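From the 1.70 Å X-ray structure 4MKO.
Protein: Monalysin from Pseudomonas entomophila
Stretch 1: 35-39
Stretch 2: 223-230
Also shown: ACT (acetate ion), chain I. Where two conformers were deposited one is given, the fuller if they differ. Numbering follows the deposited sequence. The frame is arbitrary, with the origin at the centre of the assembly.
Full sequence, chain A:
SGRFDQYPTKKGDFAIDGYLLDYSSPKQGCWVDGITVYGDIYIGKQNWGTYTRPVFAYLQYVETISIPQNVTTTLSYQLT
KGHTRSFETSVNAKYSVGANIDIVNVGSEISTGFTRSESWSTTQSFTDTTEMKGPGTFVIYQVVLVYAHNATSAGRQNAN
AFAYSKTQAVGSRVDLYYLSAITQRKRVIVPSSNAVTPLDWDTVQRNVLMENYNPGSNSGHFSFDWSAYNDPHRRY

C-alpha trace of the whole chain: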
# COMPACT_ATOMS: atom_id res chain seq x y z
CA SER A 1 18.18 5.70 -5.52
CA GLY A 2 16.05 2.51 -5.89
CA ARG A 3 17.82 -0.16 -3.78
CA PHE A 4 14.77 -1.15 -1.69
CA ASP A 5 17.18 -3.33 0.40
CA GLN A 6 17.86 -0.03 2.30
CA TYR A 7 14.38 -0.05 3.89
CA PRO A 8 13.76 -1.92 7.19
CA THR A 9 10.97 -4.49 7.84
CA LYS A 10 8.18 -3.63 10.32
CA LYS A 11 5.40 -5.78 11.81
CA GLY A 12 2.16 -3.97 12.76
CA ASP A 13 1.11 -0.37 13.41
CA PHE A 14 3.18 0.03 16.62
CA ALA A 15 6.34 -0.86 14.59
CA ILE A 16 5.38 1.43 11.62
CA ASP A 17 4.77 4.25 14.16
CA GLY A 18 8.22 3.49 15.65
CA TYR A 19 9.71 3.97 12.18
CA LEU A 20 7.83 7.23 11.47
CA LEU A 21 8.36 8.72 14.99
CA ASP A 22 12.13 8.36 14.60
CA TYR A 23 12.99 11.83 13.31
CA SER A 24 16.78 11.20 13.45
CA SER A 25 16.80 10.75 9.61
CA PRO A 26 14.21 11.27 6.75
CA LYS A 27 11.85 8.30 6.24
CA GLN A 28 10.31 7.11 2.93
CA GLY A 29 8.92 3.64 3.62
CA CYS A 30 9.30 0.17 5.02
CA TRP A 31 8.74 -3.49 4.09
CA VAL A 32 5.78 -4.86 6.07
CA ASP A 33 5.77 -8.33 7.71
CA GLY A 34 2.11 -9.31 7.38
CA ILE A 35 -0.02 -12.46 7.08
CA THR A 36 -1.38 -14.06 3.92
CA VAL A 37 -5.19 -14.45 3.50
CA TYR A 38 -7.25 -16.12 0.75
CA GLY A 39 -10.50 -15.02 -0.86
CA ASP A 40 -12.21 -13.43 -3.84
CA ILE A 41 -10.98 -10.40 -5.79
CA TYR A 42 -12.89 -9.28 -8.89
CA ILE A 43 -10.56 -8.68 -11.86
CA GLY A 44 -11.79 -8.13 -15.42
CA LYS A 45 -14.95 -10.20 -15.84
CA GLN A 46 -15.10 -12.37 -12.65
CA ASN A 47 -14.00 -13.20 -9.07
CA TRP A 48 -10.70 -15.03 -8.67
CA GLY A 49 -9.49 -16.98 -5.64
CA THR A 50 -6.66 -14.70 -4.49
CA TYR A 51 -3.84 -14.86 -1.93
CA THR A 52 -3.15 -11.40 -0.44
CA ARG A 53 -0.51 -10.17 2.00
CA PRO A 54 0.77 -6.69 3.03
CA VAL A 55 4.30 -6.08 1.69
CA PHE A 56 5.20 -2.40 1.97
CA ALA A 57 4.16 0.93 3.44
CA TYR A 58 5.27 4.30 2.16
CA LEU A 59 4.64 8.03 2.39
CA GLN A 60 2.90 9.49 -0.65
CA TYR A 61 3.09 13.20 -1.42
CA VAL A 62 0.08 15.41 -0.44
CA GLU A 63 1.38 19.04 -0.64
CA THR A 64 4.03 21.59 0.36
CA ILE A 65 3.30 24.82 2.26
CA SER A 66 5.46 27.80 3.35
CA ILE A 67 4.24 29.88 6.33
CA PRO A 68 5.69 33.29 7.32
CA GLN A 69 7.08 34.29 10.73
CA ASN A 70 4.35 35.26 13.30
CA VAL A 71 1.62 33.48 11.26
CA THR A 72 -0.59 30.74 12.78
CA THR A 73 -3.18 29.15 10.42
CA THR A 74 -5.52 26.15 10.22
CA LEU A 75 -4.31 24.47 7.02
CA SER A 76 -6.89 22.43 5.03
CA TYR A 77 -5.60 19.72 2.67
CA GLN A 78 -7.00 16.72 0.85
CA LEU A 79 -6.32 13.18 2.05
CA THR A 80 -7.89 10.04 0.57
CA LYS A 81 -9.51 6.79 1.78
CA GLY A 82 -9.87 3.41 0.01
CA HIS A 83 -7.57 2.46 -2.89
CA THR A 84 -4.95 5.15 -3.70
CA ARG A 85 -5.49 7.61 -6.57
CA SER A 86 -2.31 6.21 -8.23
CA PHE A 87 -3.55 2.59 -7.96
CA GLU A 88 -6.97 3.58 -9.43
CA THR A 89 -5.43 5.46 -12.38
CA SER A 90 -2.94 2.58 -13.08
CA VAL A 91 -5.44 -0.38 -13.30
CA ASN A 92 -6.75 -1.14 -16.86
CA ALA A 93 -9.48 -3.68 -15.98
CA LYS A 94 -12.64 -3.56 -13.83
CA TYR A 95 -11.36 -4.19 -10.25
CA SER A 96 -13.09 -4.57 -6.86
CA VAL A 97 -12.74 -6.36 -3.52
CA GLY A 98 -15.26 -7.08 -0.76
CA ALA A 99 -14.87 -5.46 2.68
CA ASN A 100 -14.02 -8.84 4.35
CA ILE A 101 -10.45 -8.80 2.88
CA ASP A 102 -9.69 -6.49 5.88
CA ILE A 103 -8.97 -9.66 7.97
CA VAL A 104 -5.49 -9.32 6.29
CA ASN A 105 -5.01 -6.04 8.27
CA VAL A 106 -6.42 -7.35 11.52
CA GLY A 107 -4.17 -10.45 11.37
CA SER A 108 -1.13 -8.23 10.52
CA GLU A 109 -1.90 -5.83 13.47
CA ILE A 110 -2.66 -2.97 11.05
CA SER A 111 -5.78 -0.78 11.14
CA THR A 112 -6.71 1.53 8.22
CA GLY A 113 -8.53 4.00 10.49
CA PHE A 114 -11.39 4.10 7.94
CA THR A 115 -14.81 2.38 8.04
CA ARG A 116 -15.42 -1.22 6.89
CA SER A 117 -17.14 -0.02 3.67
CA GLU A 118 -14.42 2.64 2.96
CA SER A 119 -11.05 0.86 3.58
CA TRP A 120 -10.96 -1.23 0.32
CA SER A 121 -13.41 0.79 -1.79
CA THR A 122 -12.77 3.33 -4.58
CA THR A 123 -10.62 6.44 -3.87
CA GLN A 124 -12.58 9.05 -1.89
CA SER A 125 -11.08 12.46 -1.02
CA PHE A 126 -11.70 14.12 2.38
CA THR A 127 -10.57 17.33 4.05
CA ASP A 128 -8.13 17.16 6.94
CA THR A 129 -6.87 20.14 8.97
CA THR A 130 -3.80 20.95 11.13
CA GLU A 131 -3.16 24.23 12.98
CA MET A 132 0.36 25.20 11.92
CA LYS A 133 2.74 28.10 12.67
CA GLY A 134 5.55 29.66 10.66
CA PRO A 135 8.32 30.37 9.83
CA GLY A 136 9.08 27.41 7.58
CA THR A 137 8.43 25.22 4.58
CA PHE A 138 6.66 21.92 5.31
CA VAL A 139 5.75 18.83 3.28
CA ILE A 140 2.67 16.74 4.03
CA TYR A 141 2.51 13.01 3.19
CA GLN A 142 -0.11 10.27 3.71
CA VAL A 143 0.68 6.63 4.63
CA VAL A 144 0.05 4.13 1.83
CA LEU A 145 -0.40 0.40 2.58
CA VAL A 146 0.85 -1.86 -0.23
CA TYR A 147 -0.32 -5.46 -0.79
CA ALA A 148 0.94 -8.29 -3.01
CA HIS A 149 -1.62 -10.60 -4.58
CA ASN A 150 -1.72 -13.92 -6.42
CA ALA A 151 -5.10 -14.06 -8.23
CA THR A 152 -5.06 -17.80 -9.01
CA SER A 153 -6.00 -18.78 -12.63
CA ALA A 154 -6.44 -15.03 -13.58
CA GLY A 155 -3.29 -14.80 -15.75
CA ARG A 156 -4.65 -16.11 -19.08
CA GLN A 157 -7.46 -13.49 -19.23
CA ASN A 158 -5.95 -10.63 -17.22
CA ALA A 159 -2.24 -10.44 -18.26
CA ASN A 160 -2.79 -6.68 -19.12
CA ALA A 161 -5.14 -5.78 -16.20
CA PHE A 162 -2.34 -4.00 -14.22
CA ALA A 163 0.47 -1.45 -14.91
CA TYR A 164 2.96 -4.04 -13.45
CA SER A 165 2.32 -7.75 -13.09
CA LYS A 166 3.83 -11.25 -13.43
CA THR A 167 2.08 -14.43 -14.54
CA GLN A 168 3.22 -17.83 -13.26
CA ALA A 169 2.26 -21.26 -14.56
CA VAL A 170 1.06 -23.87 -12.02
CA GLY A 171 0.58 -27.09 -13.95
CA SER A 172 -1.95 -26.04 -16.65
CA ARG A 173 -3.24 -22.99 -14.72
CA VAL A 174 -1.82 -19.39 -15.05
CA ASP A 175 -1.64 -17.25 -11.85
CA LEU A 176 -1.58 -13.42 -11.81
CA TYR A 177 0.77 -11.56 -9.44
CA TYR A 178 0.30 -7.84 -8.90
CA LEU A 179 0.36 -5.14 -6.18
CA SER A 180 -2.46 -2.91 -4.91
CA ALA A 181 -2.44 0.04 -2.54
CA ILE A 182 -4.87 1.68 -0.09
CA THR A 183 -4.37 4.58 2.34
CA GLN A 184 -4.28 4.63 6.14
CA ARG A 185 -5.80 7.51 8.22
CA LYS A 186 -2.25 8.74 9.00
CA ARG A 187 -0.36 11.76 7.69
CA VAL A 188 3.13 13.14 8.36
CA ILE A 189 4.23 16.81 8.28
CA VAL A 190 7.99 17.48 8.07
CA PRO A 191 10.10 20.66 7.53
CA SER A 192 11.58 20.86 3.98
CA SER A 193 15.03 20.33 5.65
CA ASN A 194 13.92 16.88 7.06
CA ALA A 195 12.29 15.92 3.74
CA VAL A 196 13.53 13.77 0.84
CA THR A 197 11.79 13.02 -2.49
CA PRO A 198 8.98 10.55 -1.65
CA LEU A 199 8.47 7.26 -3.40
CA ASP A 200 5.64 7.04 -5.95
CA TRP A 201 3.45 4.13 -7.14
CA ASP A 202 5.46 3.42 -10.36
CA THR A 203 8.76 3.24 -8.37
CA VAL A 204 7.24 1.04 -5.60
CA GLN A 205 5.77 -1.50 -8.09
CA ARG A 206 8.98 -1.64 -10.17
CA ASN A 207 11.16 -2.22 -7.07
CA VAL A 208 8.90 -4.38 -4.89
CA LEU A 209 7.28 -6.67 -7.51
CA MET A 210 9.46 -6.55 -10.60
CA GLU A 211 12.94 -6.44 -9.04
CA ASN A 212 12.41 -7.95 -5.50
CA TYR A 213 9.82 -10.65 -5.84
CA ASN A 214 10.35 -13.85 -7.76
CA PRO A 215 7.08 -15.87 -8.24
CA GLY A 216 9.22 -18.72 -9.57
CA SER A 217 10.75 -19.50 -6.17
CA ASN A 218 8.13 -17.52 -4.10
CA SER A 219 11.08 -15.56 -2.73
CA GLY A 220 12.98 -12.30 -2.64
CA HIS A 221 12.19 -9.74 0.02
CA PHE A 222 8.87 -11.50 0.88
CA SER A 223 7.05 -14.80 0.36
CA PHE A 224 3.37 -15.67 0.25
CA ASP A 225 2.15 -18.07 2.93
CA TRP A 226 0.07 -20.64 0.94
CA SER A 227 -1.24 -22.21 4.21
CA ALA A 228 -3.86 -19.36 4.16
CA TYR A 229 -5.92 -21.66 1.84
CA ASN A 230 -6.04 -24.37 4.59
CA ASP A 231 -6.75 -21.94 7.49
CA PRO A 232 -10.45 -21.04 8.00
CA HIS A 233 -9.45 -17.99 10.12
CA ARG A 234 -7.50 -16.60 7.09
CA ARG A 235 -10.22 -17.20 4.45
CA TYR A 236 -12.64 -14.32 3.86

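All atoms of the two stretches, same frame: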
# COMPACT_ATOMS: atom_id res chain seq x y z
N ILE A 35 0.50 -11.12 7.38
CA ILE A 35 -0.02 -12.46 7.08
C ILE A 35 -0.58 -12.56 5.67
O ILE A 35 -0.95 -11.54 5.05
CB ILE A 35 -1.10 -12.90 8.13
CG1 ILE A 35 -2.35 -11.98 8.10
CG2 ILE A 35 -0.48 -13.00 9.58
CD1 ILE A 35 -3.65 -12.69 8.46
N THR A 36 -0.73 -13.80 5.19
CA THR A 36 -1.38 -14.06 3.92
C THR A 36 -2.81 -14.54 4.21
O THR A 36 -3.02 -15.33 5.13
CB THR A 36 -0.62 -15.12 3.09
OG1 THR A 36 0.74 -14.71 2.89
CG2 THR A 36 -1.31 -15.40 1.75
N VAL A 37 -3.77 -14.03 3.45
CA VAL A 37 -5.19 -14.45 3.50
C VAL A 37 -5.60 -14.93 2.12
O VAL A 37 -4.87 -14.70 1.15
CB VAL A 37 -6.15 -13.35 4.03
CG1 VAL A 37 -5.77 -12.92 5.45
CG2 VAL A 37 -6.25 -12.16 3.05
N TYR A 38 -6.77 -15.59 2.02
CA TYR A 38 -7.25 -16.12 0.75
C TYR A 38 -8.73 -15.82 0.60
O TYR A 38 -9.51 -16.10 1.51
CB TYR A 38 -6.98 -17.63 0.64
CG TYR A 38 -7.46 -18.22 -0.68
CD1 TYR A 38 -8.76 -18.68 -0.83
CD2 TYR A 38 -6.59 -18.32 -1.76
CE1 TYR A 38 -9.21 -19.21 -2.04
CE2 TYR A 38 -7.03 -18.84 -2.99
CZ TYR A 38 -8.34 -19.28 -3.12
OH TYR A 38 -8.78 -19.80 -4.31
N GLY A 39 -9.11 -15.32 -0.56
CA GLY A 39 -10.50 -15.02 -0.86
C GLY A 39 -10.65 -14.37 -2.21
O GLY A 39 -9.66 -14.14 -2.91
N SER A 223 7.62 -13.56 0.88
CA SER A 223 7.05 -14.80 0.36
C SER A 223 5.59 -14.86 0.75
O SER A 223 5.21 -14.40 1.84
CB SER A 223 7.76 -16.02 0.95
OG SER A 223 9.14 -16.07 0.60
N PHE A 224 4.76 -15.45 -0.11
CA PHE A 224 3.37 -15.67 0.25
C PHE A 224 3.32 -16.91 1.13
O PHE A 224 4.11 -17.86 0.95
CB PHE A 224 2.53 -15.96 -0.98
CG PHE A 224 2.17 -14.75 -1.79
CD1 PHE A 224 3.01 -14.31 -2.81
CD2 PHE A 224 1.00 -14.04 -1.55
CE1 PHE A 224 2.67 -13.20 -3.59
CE2 PHE A 224 0.66 -12.92 -2.33
CZ PHE A 224 1.50 -12.52 -3.35
N ASP A 225 2.38 -16.91 2.08
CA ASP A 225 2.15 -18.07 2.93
C ASP A 225 0.91 -18.83 2.39
O ASP A 225 -0.23 -18.48 2.70
CB ASP A 225 1.98 -17.64 4.40
CG ASP A 225 1.54 -18.76 5.33
OD1 ASP A 225 1.76 -19.96 4.98
OD2 ASP A 225 0.94 -18.45 6.37
N TRP A 226 1.16 -19.89 1.57
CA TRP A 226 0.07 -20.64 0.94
C TRP A 226 -0.85 -21.38 1.92
O TRP A 226 -1.96 -21.76 1.52
CB TRP A 226 0.60 -21.61 -0.13
CG TRP A 226 1.62 -21.02 -1.06
CD1 TRP A 226 2.87 -21.50 -1.29
CD2 TRP A 226 1.45 -19.89 -1.94
NE1 TRP A 226 3.50 -20.76 -2.27
CE2 TRP A 226 2.66 -19.75 -2.66
CE3 TRP A 226 0.41 -18.97 -2.16
CZ2 TRP A 226 2.86 -18.71 -3.58
CZ3 TRP A 226 0.60 -17.95 -3.10
CH2 TRP A 226 1.80 -17.85 -3.81
N SER A 227 -0.42 -21.56 3.18
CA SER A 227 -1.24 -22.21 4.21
C SER A 227 -2.53 -21.43 4.50
O SER A 227 -3.44 -22.00 5.10
CB SER A 227 -0.44 -22.45 5.49
OG SER A 227 -0.23 -21.25 6.21
N ALA A 228 -2.62 -20.15 4.04
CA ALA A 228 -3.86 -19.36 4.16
C ALA A 228 -5.04 -20.15 3.58
O ALA A 228 -6.13 -20.13 4.15
CB ALA A 228 -3.72 -18.04 3.40
N TYR A 229 -4.83 -20.89 2.46
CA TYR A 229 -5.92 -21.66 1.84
C TYR A 229 -6.55 -22.68 2.81
O TYR A 229 -7.75 -22.89 2.77
CB TYR A 229 -5.44 -22.40 0.57
CG TYR A 229 -6.58 -22.85 -0.32
CD1 TYR A 229 -7.23 -24.06 -0.10
CD2 TYR A 229 -6.99 -22.08 -1.41
CE1 TYR A 229 -8.28 -24.49 -0.91
CE2 TYR A 229 -8.03 -22.51 -2.25
CZ TYR A 229 -8.67 -23.71 -1.99
OH TYR A 229 -9.69 -24.14 -2.81
N ASN A 230 -5.71 -23.31 3.64
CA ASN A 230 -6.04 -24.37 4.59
C ASN A 230 -6.38 -23.88 6.02
O ASN A 230 -6.54 -24.69 6.93
CB ASN A 230 -4.91 -25.38 4.62
CG ASN A 230 -4.57 -25.92 3.24
OD1 ASN A 230 -5.44 -26.28 2.45
ND2 ASN A 230 -3.31 -25.87 2.88
C ACT I . 0.18 -25.66 4.15
O ACT I . 1.17 -25.98 4.84
OXT ACT I . -0.98 -25.53 4.59
CH3 ACT I . 0.39 -25.38 2.64
O HOH W 1 0.61 -15.81 7.11

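Two segments nearly 190 residues apart in sequence meet here over a small area, 336 Å² counting both sides, and three residues do most of the covering: Thr36, Tyr38 and Tyr229. The first stretch enters a strand at Val37, and the alternation of an extended chain sets the pattern. Thr36 and Tyr38 point toward the second stretch, while Val37 between them points away and loses almost nothing to it.

Thr36 is the polar anchor, buried and the largest contributor. With chi1 in the m well, its OG1 accepts a hydrogen bond from the backbone, Asp225 N to Thr36 OG1, at 2.9 Å and a nearly straight 165°. This is the one direct hydrogen bond across the contact, and it satisfies the oxygen of the buried hydroxyl as an acceptor. The methyl serves the apolar side of the same residue: Thr36 CG2 lies 3.9 Å from Ala228 CB and 4.3 Å from Phe224 CD2, at the edge of the phenylalanine ring. A beta-branched alcohol thus suits a site that needs both an acceptor and a small greasy surface. A water reinforces the pairing, accepting from Thr36 N at 3.1 Å and donating to Asp225 OD2 at 2.8 Å.

Asp225 also braces its own segment. Asp225 OD1 receives Ser227 N at 3.2 Å and Ser227 OG at 2.7 Å, and Asp225 O takes Ala228 N at 3.2 Å, bonds that accompany the short 3-10 segment 226-228. That turn aims Ala228 at the strand. Ala228 CB sits 3.3 Å from Thr36 O and 4.3 Å from Tyr38 CB, and the CA atoms of Val37 and Ala228 are only 5.1 Å apart. A single methyl fills this narrow space, letting backbone approach backbone closely.

Beyond the alanine the contact becomes aromatic. Tyr38, with chi1 at t, extends its ring alongside the turn, and Tyr229, also t, has a CA-to-CB bond that runs sideways although the end of its side chain comes nearer. The edge of Tyr229 meets the face of Tyr38, with centroids 4.6 Å apart, planes at 64°, and Tyr229 CE2 only 3.4 Å from Tyr38 CZ. Neither hydroxyl hydrogen-bonds across the contact; the rings supply the surface, and tyrosine suits a position where Tyr38 is partly exposed and Tyr229 exposed, since its polar tip tolerates solvent.

The rule to read is a gradient: one well-aimed hydrogen bond at the buried end, a methyl where the chains draw close, and a pair of tyrosines toward the open side.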